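Local coordinates for HD domain protein (Enterococcus faecalis, PDB 4LRL) that probably hydrolyses deoxyribonucleoside triphosphates as a metal-dependent HD-domain phosphohydrolase and binds dGTP and dTTP in an allosterically regulated assembly of four chains, at residues D57-A62 and A130-D135; H49-V54 and I97-C102; E123-L128 and A177-K182. All coordinates share one frame; numbering follows the deposited sequence. Where two conformers were deposited one is given.

Contact 1: D57-A62 and A130-D135; sequences DLINSA and AALLHD. With NI (nickel (II) ion), chain N; DGT (2'-deoxyguanosine-5'-triphosphate), chain O.
A chi1 of -173° swings the Leu-132 branch away from its own amide nitrogen and sets its CD2 methyl against CB of Leu-58 and CG1 of Ile-59, where CG of Leu-58 and CG1 of Ile-59 lie beside the backbone N of their own residue. Helix 53-60 here packs on helix 124-133 of the helical HD domain, and His-134 and Asp-135, next in the chain after Leu-133, are the HD pair itself. The evidence for apolar packing is direct: CD2 of Leu-132 is 3.6 Å from CB of Leu-58 and 3.7 Å from CG1 of Ile-59, and the side chains of Ile-59 and Leu-132 run roughly perpendicular to each other. Leu-133 adds a looser touch through CD1 to CD1 of Leu-58. Leu-92 of helix 87-108 meets both Ile-59 and Leu-132, while Ile-171 and Leu-172 of helix 167-175 cover Leu-58 and Leu-133.

Each segment also carries part of a site. In 130-135, His-134 NE2 and Asp-135 OD2 bind nickel, completed by His-90, Asp-207 and two waters; the His-134 ring is anchored behind by ND1, which donates to Ala-131 O at 2.8 Å. Segment 57-62 meets a dGTP that is also hydrogen-bonded by Arg-350 and Lys-354 of the second subunit. CG2 of Ile-59 approaches O6 of its guanine at 3.6 Å, and OD1 of Asn-60 accepts from two guanine nitrogens, N1 at 3.0 Å and N2 at 3.1 Å, with N-H...O angles of 155° and 143°.

Contact 2: H49-V54 and I97-C102; sequences HVQHQV and ITRRIC
His-49 lays its CB over one face of the Arg-99 guanidinium, offset toward the rim, 3.5 Å from NE and 3.7 Å from CZ. Beyond CB the imidazole turns out of parallel with the guanidinium, the planes standing 58° apart, which excludes a parallel stack; ND1 of His-49 lies 3.3 Å from NH2 of Arg-99. The first two torsions of the arginine, both near trans, carry CD to 3.3 Å from the backbone O of His-49, and the bend at chi3 (68°) then turns the guanidinium to meet His-49 CB with its face. Gln-51, the next residue pointing the same way along the strand, sets its amide NE2 4.1 Å from CD of Arg-99 and crosses the arginine at about a right angle. Arg-100 approaches from another direction, its NH1 at the edge of the imidazole and 4.3 Å from CE1 of His-49.

These side chains join the antiparallel hairpin of strands 33-42 and 46-52 to helix 87-108 of the HD domain; the axes of strand 49-52 and helix segment 97-102 pass 9.9 Å apart at 66°.

Glu-96, one turn earlier on the helix, organises the polar ends: its OE1 forms salt bridges with Arg-99 NH2 and Arg-100 NE, and its OE2 accepts from the backbone N of His-49. One carboxylate thus bridges both arginines and the strand backbone, and probably offsets their charge beside the histidine. Farther out, Tyr-95 OH bonds to His-49 O, His-45 O takes Arg-100 NH1, and Arg-233 of the third subunit packs on His-49.

Contact 3: E123-L128 and A177-K182; sequences ERLITL and ADFPEK
Apolar packing across the segments centres on Phe-179, whose ring reaches helix 124-133. Its chi1 of -159° points the ring away from the residue's own amide, and the far end of the ring arrives at the backbone of Ile-126: CZ of Phe-179 is 3.7 Å from CA of Ile-126, with the amide N of Ile-126 lying in plane at the ring edge. CE1 also meets CB of Ile-126 at 3.8 Å, and CZ touches CG of Leu-125 more loosely at 4.2 Å. A second packing contact is made by the extended Ile-126 side chain, whose CD1 ends against Lys-182, 3.7 Å from both CB and the backbone O; the two side chains cross at about a right angle.

Two side-chain polar interactions form within the segments. Thr-127 returns its OG1 to Glu-123 O at 2.7 Å, from above the carbonyl plane, so that this oxygen is gripped twice, by the hydroxyl and by Thr-127 N. On the facing segment, Lys-182 leads away from the contact, and its NZ forms a salt bridge with Asp-178 OD1 at 3.2 Å, its hydrogen bond weak.

In the HD-domain bundle the contact pairs helices 124-133 and 179-187. Leu-172 of helix 167-175 packs on Phe-179 and Tyr-191 on Ile-126, while helices 194-200 and 87-108 both cover Thr-127.

How the contacts relate
From the N terminus, the chain leaves the strand 33-42 and 46-52 hairpin through 49-54 and runs directly into helix 53-60, so contacts 2 and 1 start on consecutive segments. Contact 2 closes first, at 97-102 on helix 87-108. Helix 124-133 then supplies 123-128, which opens contact 3, and 130-135, which closes contact 1; contact 3 closes at 177-182. Contact 1 thus crosses both others, whereas contacts 2 and 3 follow in series. They nevertheless meet in space: Thr-98 CG2 is 3.6 Å from Thr-127 CG2. Together they tie the N-terminal hairpin and its helix to helices 87-108, 124-133 and 179-187.

Contact 1: D57-A62 and A130-D135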
loop_
_atom_site.group_PDB
_atom_site.type_symbol
_atom_site.label_atom_id
_atom_site.label_comp_id
_atom_site.label_asym_id
_atom_site.label_seq_id
_atom_site.Cartn_x
_atom_site.Cartn_y
_atom_site.Cartn_z
ATOM N N ASP C 57 7.649 -8.605 -31.613
ATOM C CA ASP C 57 7.888 -7.794 -32.808
ATOM C C ASP C 57 7.004 -6.547 -32.845
ATOM O O ASP C 57 7.458 -5.470 -33.241
ATOM C CB ASP C 57 7.677 -8.615 -34.083
ATOM C CG ASP C 57 8.765 -9.646 -34.311
ATOM O OD1 ASP C 57 9.842 -9.553 -33.682
ATOM O OD2 ASP C 57 8.541 -10.550 -35.137
ATOM N N LEU C 58 5.746 -6.691 -32.439
ATOM C CA LEU C 58 4.838 -5.546 -32.418
ATOM C C LEU C 58 5.304 -4.502 -31.410
ATOM O O LEU C 58 5.317 -3.308 -31.720
ATOM C CB LEU C 58 3.393 -5.973 -32.151
ATOM C CG LEU C 58 2.634 -6.609 -33.327
ATOM C CD1 LEU C 58 1.278 -7.129 -32.854
ATOM C CD2 LEU C 58 2.456 -5.651 -34.509
ATOM N N ILE C 59 5.708 -4.959 -30.220
ATOM C CA ILE C 59 6.238 -4.082 -29.177
ATOM C C ILE C 59 7.458 -3.330 -29.681
ATOM O O ILE C 59 7.602 -2.139 -29.447
ATOM C CB ILE C 59 6.601 -4.883 -27.894
ATOM C CG1 ILE C 59 5.319 -5.398 -27.226
ATOM C CG2 ILE C 59 7.460 -4.033 -26.932
ATOM C CD1 ILE C 59 5.534 -6.387 -26.106
ATOM N N ASN C 60 8.318 -4.046 -30.395
ATOM C CA ASN C 60 9.560 -3.502 -30.912
ATOM C C ASN C 60 9.388 -2.613 -32.140
ATOM O O ASN C 60 10.331 -1.912 -32.524
ATOM C CB ASN C 60 10.547 -4.637 -31.210
ATOM C CG ASN C 60 11.230 -5.160 -29.960
ATOM O OD1 ASN C 60 11.258 -4.494 -28.919
ATOM N ND2 ASN C 60 11.802 -6.357 -30.059
ATOM N N SER C 61 8.194 -2.643 -32.741
ATOM C CA SER C 61 7.916 -1.920 -33.988
ATOM C C SER C 61 7.916 -0.395 -33.798
ATOM O O SER C 61 7.641 0.090 -32.703
ATOM C CB SER C 61 6.576 -2.367 -34.584
ATOM O OG SER C 61 5.493 -1.722 -33.933
ATOM N N ALA C 62 8.199 0.338 -34.878
ATOM C CA ALA C 62 8.367 1.795 -34.843
ATOM C C ALA C 62 7.151 2.552 -34.315
ATOM O O ALA C 62 7.294 3.520 -33.572
ATOM C CB ALA C 62 8.740 2.316 -36.228
ATOM N N ALA C 130 -4.843 -6.884 -30.958
ATOM C CA ALA C 130 -5.783 -5.767 -30.772
ATOM C C ALA C 130 -5.601 -5.040 -29.438
ATOM O O ALA C 130 -5.722 -3.818 -29.387
ATOM C CB ALA C 130 -7.201 -6.216 -30.938
ATOM N N ALA C 131 -5.295 -5.782 -28.375
ATOM C CA ALA C 131 -5.047 -5.181 -27.065
ATOM C C ALA C 131 -3.799 -4.293 -27.069
ATOM O O ALA C 131 -3.814 -3.183 -26.551
ATOM C CB ALA C 131 -4.917 -6.250 -26.013
ATOM N N LEU C 132 -2.722 -4.787 -27.669
ATOM C CA LEU C 132 -1.487 -4.038 -27.739
ATOM C C LEU C 132 -1.610 -2.774 -28.604
ATOM O O LEU C 132 -1.036 -1.717 -28.285
ATOM C CB LEU C 132 -0.365 -4.936 -28.255
ATOM C CG LEU C 132 1.034 -4.320 -28.218
ATOM C CD1 LEU C 132 1.422 -3.953 -26.769
ATOM C CD2 LEU C 132 2.030 -5.269 -28.847
ATOM N N LEU C 133 -2.364 -2.887 -29.691
ATOM C CA LEU C 133 -2.399 -1.843 -30.711
ATOM C C LEU C 133 -3.570 -0.886 -30.558
ATOM O O LEU C 133 -3.703 0.039 -31.367
ATOM C CB LEU C 133 -2.438 -2.475 -32.108
ATOM C CG LEU C 133 -1.244 -3.323 -32.547
ATOM C CD1 LEU C 133 -1.596 -4.069 -33.818
ATOM C CD2 LEU C 133 0.009 -2.460 -32.726
ATOM N N HIS C 134 -4.404 -1.085 -29.534
ATOM C CA HIS C 134 -5.686 -0.355 -29.436
ATOM C C HIS C 134 -5.553 1.179 -29.478
ATOM O O HIS C 134 -6.451 1.863 -29.931
ATOM C CB HIS C 134 -6.518 -0.813 -28.218
ATOM C CG HIS C 134 -6.050 -0.244 -26.908
ATOM N ND1 HIS C 134 -4.831 -0.564 -26.341
ATOM C CD2 HIS C 134 -6.642 0.629 -26.056
ATOM C CE1 HIS C 134 -4.692 0.091 -25.202
ATOM N NE2 HIS C 134 -5.774 0.824 -25.005
ATOM N N ASP C 135 -4.421 1.699 -29.026
ATOM C CA ASP C 135 -4.222 3.141 -28.890
ATOM C C ASP C 135 -3.109 3.660 -29.788
ATOM O O ASP C 135 -2.654 4.793 -29.614
ATOM C CB ASP C 135 -3.869 3.483 -27.442
ATOM C CG ASP C 135 -5.084 3.571 -26.539
ATOM O OD1 ASP C 135 -6.237 3.689 -27.029
ATOM O OD2 ASP C 135 -4.873 3.524 -25.310
HETATM NI NI NI N . -6.321 2.630 -23.854
HETATM P PG DGT O . 17.235 -10.126 -26.583
HETATM O O1G DGT O . 17.909 -10.201 -27.939
HETATM O O2G DGT O . 15.747 -9.861 -26.629
HETATM O O3G DGT O . 17.651 -11.251 -25.654
HETATM O O3B DGT O . 17.840 -8.774 -25.942
HETATM P PB DGT O . 17.862 -8.533 -24.349
HETATM O O1B DGT O . 16.825 -9.409 -23.696
HETATM O O2B DGT O . 19.301 -8.608 -23.885
HETATM O O3A DGT O . 17.433 -6.976 -24.241
HETATM P PA DGT O . 16.023 -6.377 -24.738
HETATM O O1A DGT O . 15.101 -7.454 -25.218
HETATM O O2A DGT O . 16.301 -5.207 -25.648
HETATM O "O5'" DGT O . 15.429 -5.800 -23.357
HETATM C "C5'" DGT O . 15.532 -6.554 -22.147
HETATM C "C4'" DGT O . 14.788 -5.854 -21.016
HETATM O "O4'" DGT O . 14.210 -4.634 -21.478
HETATM C "C3'" DGT O . 13.643 -6.714 -20.503
HETATM O "O3'" DGT O . 13.721 -6.794 -19.070
HETATM C "C2'" DGT O . 12.369 -6.007 -20.933
HETATM C "C1'" DGT O . 12.841 -4.567 -21.074
HETATM N N9 DGT O . 12.069 -3.741 -22.038
HETATM C C8 DGT O . 11.367 -2.644 -21.711
HETATM N N7 DGT O . 10.783 -2.082 -22.795
HETATM C C5 DGT O . 11.119 -2.835 -23.849
HETATM C C6 DGT O . 10.835 -2.800 -25.296
HETATM O O6 DGT O . 10.125 -1.888 -25.771
HETATM N N1 DGT O . 11.369 -3.766 -26.059
HETATM C C2 DGT O . 12.144 -4.752 -25.554
HETATM N N2 DGT O . 12.644 -5.690 -26.387
HETATM N N3 DGT O . 12.446 -4.841 -24.230
HETATM C C4 DGT O . 11.966 -3.927 -23.349
HETATM O O HOH W 1 -7.901 3.825 -24.667
HETATM O O HOH W 2 -6.267 4.843 -22.883
#

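Contact 2: H49-V54 and I97-C102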
loop_
_atom_site.group_PDB
_atom_site.type_symbol
_atom_site.label_atom_id
_atom_site.label_comp_id
_atom_site.label_asym_id
_atom_site.label_seq_id
_atom_site.Cartn_x
_atom_site.Cartn_y
_atom_site.Cartn_z
ATOM N N HIS C 49 4.158 -10.201 -19.498
ATOM C CA HIS C 49 4.681 -11.487 -19.981
ATOM C C HIS C 49 4.467 -11.646 -21.480
ATOM O O HIS C 49 3.326 -11.575 -21.957
ATOM C CB HIS C 49 4.017 -12.662 -19.252
ATOM C CG HIS C 49 4.209 -12.650 -17.765
ATOM N ND1 HIS C 49 3.477 -11.840 -16.926
ATOM C CD2 HIS C 49 5.038 -13.362 -16.968
ATOM C CE1 HIS C 49 3.850 -12.049 -15.676
ATOM N NE2 HIS C 49 4.801 -12.963 -15.676
ATOM N N VAL C 50 5.556 -11.881 -22.211
ATOM C CA VAL C 50 5.506 -12.045 -23.666
ATOM C C VAL C 50 6.068 -13.404 -24.091
ATOM O O VAL C 50 7.240 -13.706 -23.818
ATOM C CB VAL C 50 6.266 -10.903 -24.387
ATOM C CG1 VAL C 50 6.311 -11.133 -25.909
ATOM C CG2 VAL C 50 5.639 -9.548 -24.060
ATOM N N GLN C 51 5.221 -14.212 -24.745
ATOM C CA GLN C 51 5.595 -15.541 -25.268
ATOM C C GLN C 51 5.625 -15.622 -26.792
ATOM O O GLN C 51 6.346 -16.445 -27.347
ATOM C CB GLN C 51 4.639 -16.635 -24.782
ATOM C CG GLN C 51 4.737 -16.981 -23.318
ATOM C CD GLN C 51 3.632 -16.335 -22.520
ATOM O OE1 GLN C 51 2.536 -16.888 -22.394
ATOM N NE2 GLN C 51 3.905 -15.153 -21.985
ATOM N N HIS C 52 4.817 -14.804 -27.463
ATOM C CA HIS C 52 4.707 -14.863 -28.920
ATOM C C HIS C 52 5.714 -13.946 -29.600
ATOM O O HIS C 52 5.888 -12.795 -29.195
ATOM C CB HIS C 52 3.297 -14.478 -29.374
ATOM C CG HIS C 52 2.226 -15.401 -28.883
ATOM N ND1 HIS C 52 1.598 -15.237 -27.663
ATOM C CD2 HIS C 52 1.666 -16.497 -29.451
ATOM C CE1 HIS C 52 0.699 -16.193 -27.502
ATOM N NE2 HIS C 52 0.722 -16.972 -28.572
ATOM N N GLN C 53 6.358 -14.464 -30.644
ATOM C CA GLN C 53 7.238 -13.675 -31.505
ATOM C C GLN C 53 6.499 -12.482 -32.128
ATOM O O GLN C 53 7.054 -11.393 -32.245
ATOM C CB GLN C 53 7.841 -14.569 -32.599
ATOM C CG GLN C 53 8.951 -13.925 -33.421
ATOM C CD GLN C 53 10.185 -13.588 -32.588
ATOM O OE1 GLN C 53 10.900 -14.477 -32.123
ATOM N NE2 GLN C 53 10.444 -12.295 -32.410
ATOM N N VAL C 54 5.246 -12.690 -32.520
ATOM C CA VAL C 54 4.433 -11.634 -33.113
ATOM C C VAL C 54 4.282 -10.445 -32.149
ATOM O O VAL C 54 4.414 -9.288 -32.557
ATOM C CB VAL C 54 3.039 -12.167 -33.537
ATOM C CG1 VAL C 54 2.098 -11.029 -33.918
ATOM C CG2 VAL C 54 3.176 -13.148 -34.689
ATOM N N ILE C 97 -3.273 -7.486 -19.175
ATOM C CA ILE C 97 -4.564 -7.827 -18.573
ATOM C C ILE C 97 -5.323 -8.798 -19.487
ATOM O O ILE C 97 -5.887 -9.780 -19.018
ATOM C CB ILE C 97 -5.415 -6.564 -18.289
ATOM C CG1 ILE C 97 -4.718 -5.667 -17.235
ATOM C CG2 ILE C 97 -6.848 -6.947 -17.889
ATOM C CD1 ILE C 97 -5.527 -4.428 -16.811
ATOM N N THR C 98 -5.292 -8.520 -20.790
ATOM C CA THR C 98 -5.948 -9.329 -21.817
ATOM C C THR C 98 -5.347 -10.735 -21.852
ATOM O O THR C 98 -6.074 -11.727 -21.987
ATOM C CB THR C 98 -5.810 -8.660 -23.207
ATOM O OG1 THR C 98 -6.451 -7.381 -23.183
ATOM C CG2 THR C 98 -6.459 -9.484 -24.284
ATOM N N ARG C 99 -4.023 -10.814 -21.712
ATOM C CA ARG C 99 -3.345 -12.107 -21.676
ATOM C C ARG C 99 -3.791 -12.902 -20.451
ATOM O O ARG C 99 -4.044 -14.102 -20.537
ATOM C CB ARG C 99 -1.827 -11.934 -21.701
ATOM C CG ARG C 99 -1.057 -13.240 -21.773
ATOM C CD ARG C 99 0.389 -13.059 -21.339
ATOM N NE ARG C 99 0.545 -12.747 -19.919
ATOM C CZ ARG C 99 0.417 -13.616 -18.910
ATOM N NH1 ARG C 99 0.117 -14.896 -19.135
ATOM N NH2 ARG C 99 0.595 -13.199 -17.653
ATOM N N ARG C 100 -3.921 -12.227 -19.313
ATOM C CA ARG C 100 -4.352 -12.914 -18.093
ATOM C C ARG C 100 -5.770 -13.451 -18.240
ATOM O O ARG C 100 -6.051 -14.569 -17.801
ATOM C CB ARG C 100 -4.201 -12.013 -16.869
ATOM C CG ARG C 100 -2.740 -11.768 -16.524
ATOM C CD ARG C 100 -2.538 -10.770 -15.414
ATOM N NE ARG C 100 -1.126 -10.379 -15.350
ATOM C CZ ARG C 100 -0.563 -9.646 -14.387
ATOM N NH1 ARG C 100 0.732 -9.363 -14.454
ATOM N NH2 ARG C 100 -1.281 -9.202 -13.358
ATOM N N ILE C 101 -6.636 -12.668 -18.888
ATOM C CA ILE C 101 -8.034 -13.064 -19.118
ATOM C C ILE C 101 -8.145 -14.268 -20.056
ATOM O O ILE C 101 -8.876 -15.210 -19.764
ATOM C CB ILE C 101 -8.907 -11.879 -19.649
ATOM C CG1 ILE C 101 -8.886 -10.733 -18.638
ATOM C CG2 ILE C 101 -10.347 -12.334 -19.917
ATOM C CD1 ILE C 101 -9.592 -9.466 -19.082
ATOM N N CYS C 102 -7.410 -14.221 -21.172
ATOM C CA CYS C 102 -7.366 -15.308 -22.141
ATOM C C CYS C 102 -6.865 -16.598 -21.503
ATOM O O CYS C 102 -7.374 -17.681 -21.788
ATOM C CB CYS C 102 -6.468 -14.936 -23.314
ATOM S SG CYS C 102 -7.146 -13.679 -24.406
#

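Contact 3: E123-L128 and A177-K182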
loop_
_atom_site.group_PDB
_atom_site.type_symbol
_atom_site.label_atom_id
_atom_site.label_comp_id
_atom_site.label_asym_id
_atom_site.label_seq_id
_atom_site.Cartn_x
_atom_site.Cartn_y
_atom_site.Cartn_z
ATOM N N GLU C 123 -8.578 -17.633 -30.938
ATOM C CA GLU C 123 -8.749 -16.177 -30.930
ATOM C C GLU C 123 -7.694 -15.433 -30.116
ATOM O O GLU C 123 -7.643 -14.208 -30.154
ATOM C CB GLU C 123 -10.140 -15.799 -30.411
ATOM C CG GLU C 123 -11.306 -16.482 -31.121
ATOM C CD GLU C 123 -11.739 -15.785 -32.407
ATOM O OE1 GLU C 123 -12.942 -15.833 -32.724
ATOM O OE2 GLU C 123 -10.885 -15.193 -33.102
ATOM N N ARG C 124 -6.853 -16.158 -29.382
ATOM C CA ARG C 124 -5.893 -15.517 -28.482
ATOM C C ARG C 124 -4.994 -14.476 -29.165
ATOM O O ARG C 124 -4.911 -13.319 -28.715
ATOM C CB ARG C 124 -5.031 -16.548 -27.733
ATOM C CG ARG C 124 -3.935 -15.888 -26.883
ATOM C CD ARG C 124 -3.198 -16.846 -25.976
ATOM N NE ARG C 124 -4.106 -17.539 -25.071
ATOM C CZ ARG C 124 -3.733 -18.194 -23.976
ATOM N NH1 ARG C 124 -4.646 -18.800 -23.237
ATOM N NH2 ARG C 124 -2.459 -18.241 -23.613
ATOM N N LEU C 125 -4.325 -14.887 -30.241
ATOM C CA LEU C 125 -3.324 -14.034 -30.886
ATOM C C LEU C 125 -3.897 -12.726 -31.431
ATOM O O LEU C 125 -3.321 -11.668 -31.208
ATOM C CB LEU C 125 -2.548 -14.791 -31.965
ATOM C CG LEU C 125 -1.473 -13.984 -32.705
ATOM C CD1 LEU C 125 -0.476 -13.290 -31.743
ATOM C CD2 LEU C 125 -0.751 -14.871 -33.710
ATOM N N ILE C 126 -5.027 -12.804 -32.128
ATOM C CA ILE C 126 -5.714 -11.608 -32.611
ATOM C C ILE C 126 -6.175 -10.695 -31.464
ATOM O O ILE C 126 -6.167 -9.469 -31.596
ATOM C CB ILE C 126 -6.911 -11.956 -33.559
ATOM C CG1 ILE C 126 -7.502 -10.676 -34.168
ATOM C CG2 ILE C 126 -7.981 -12.767 -32.837
ATOM C CD1 ILE C 126 -8.707 -10.898 -35.067
ATOM N N THR C 127 -6.571 -11.300 -30.346
ATOM C CA THR C 127 -7.044 -10.543 -29.200
ATOM C C THR C 127 -5.874 -9.804 -28.529
ATOM O O THR C 127 -6.023 -8.648 -28.110
ATOM C CB THR C 127 -7.797 -11.437 -28.193
ATOM O OG1 THR C 127 -8.812 -12.191 -28.874
ATOM C CG2 THR C 127 -8.463 -10.599 -27.118
ATOM N N LEU C 128 -4.719 -10.469 -28.448
ATOM C CA LEU C 128 -3.521 -9.865 -27.871
ATOM C C LEU C 128 -3.015 -8.738 -28.757
ATOM O O LEU C 128 -2.614 -7.678 -28.268
ATOM C CB LEU C 128 -2.430 -10.917 -27.646
ATOM C CG LEU C 128 -2.733 -11.988 -26.602
ATOM C CD1 LEU C 128 -1.641 -13.057 -26.534
ATOM C CD2 LEU C 128 -2.959 -11.338 -25.250
ATOM N N ALA C 177 -2.226 -12.932 -44.787
ATOM C CA ALA C 177 -2.705 -11.835 -45.642
ATOM C C ALA C 177 -3.890 -11.043 -45.063
ATOM O O ALA C 177 -3.917 -9.816 -45.143
ATOM C CB ALA C 177 -3.040 -12.361 -47.043
ATOM N N ASP C 178 -4.845 -11.760 -44.472
ATOM C CA ASP C 178 -6.106 -11.193 -43.985
ATOM C C ASP C 178 -6.042 -10.731 -42.530
ATOM O O ASP C 178 -6.992 -10.133 -42.017
ATOM C CB ASP C 178 -7.216 -12.236 -44.121
ATOM C CG ASP C 178 -6.897 -13.530 -43.377
ATOM O OD1 ASP C 178 -7.843 -14.218 -42.942
ATOM O OD2 ASP C 178 -5.701 -13.865 -43.223
ATOM N N PHE C 179 -4.926 -11.013 -41.865
ATOM C CA PHE C 179 -4.793 -10.724 -40.437
ATOM C C PHE C 179 -4.892 -9.237 -40.072
ATOM O O PHE C 179 -5.543 -8.899 -39.078
ATOM C CB PHE C 179 -3.516 -11.344 -39.865
ATOM C CG PHE C 179 -3.547 -11.521 -38.379
ATOM C CD1 PHE C 179 -4.399 -12.452 -37.795
ATOM C CD2 PHE C 179 -2.717 -10.765 -37.562
ATOM C CE1 PHE C 179 -4.432 -12.619 -36.414
ATOM C CE2 PHE C 179 -2.734 -10.925 -36.185
ATOM C CZ PHE C 179 -3.595 -11.849 -35.604
ATOM N N PRO C 180 -4.255 -8.346 -40.866
ATOM C CA PRO C 180 -4.353 -6.914 -40.563
ATOM C C PRO C 180 -5.792 -6.398 -40.497
ATOM O O PRO C 180 -6.141 -5.702 -39.536
ATOM C CB PRO C 180 -3.600 -6.258 -41.725
ATOM C CG PRO C 180 -2.639 -7.294 -42.172
ATOM C CD PRO C 180 -3.368 -8.592 -42.021
ATOM N N GLU C 181 -6.614 -6.755 -41.492
ATOM C CA GLU C 181 -8.024 -6.359 -41.543
ATOM C C GLU C 181 -8.760 -6.863 -40.303
ATOM O O GLU C 181 -9.532 -6.135 -39.677
ATOM C CB GLU C 181 -8.674 -6.894 -42.829
ATOM C CG GLU C 181 -10.171 -6.626 -42.979
ATOM C CD GLU C 181 -11.030 -7.810 -42.548
ATOM O OE1 GLU C 181 -10.597 -8.970 -42.738
ATOM O OE2 GLU C 181 -12.143 -7.575 -42.031
ATOM N N LYS C 182 -8.505 -8.119 -39.950
ATOM C CA LYS C 182 -9.118 -8.727 -38.765
ATOM C C LYS C 182 -8.738 -8.005 -37.465
ATOM O O LYS C 182 -9.606 -7.728 -36.638
ATOM C CB LYS C 182 -8.788 -10.221 -38.688
ATOM C CG LYS C 182 -9.320 -11.041 -39.864
ATOM C CD LYS C 182 -9.150 -12.538 -39.636
ATOM C CE LYS C 182 -10.010 -13.323 -40.607
ATOM N NZ LYS C 182 -9.814 -14.803 -40.497
#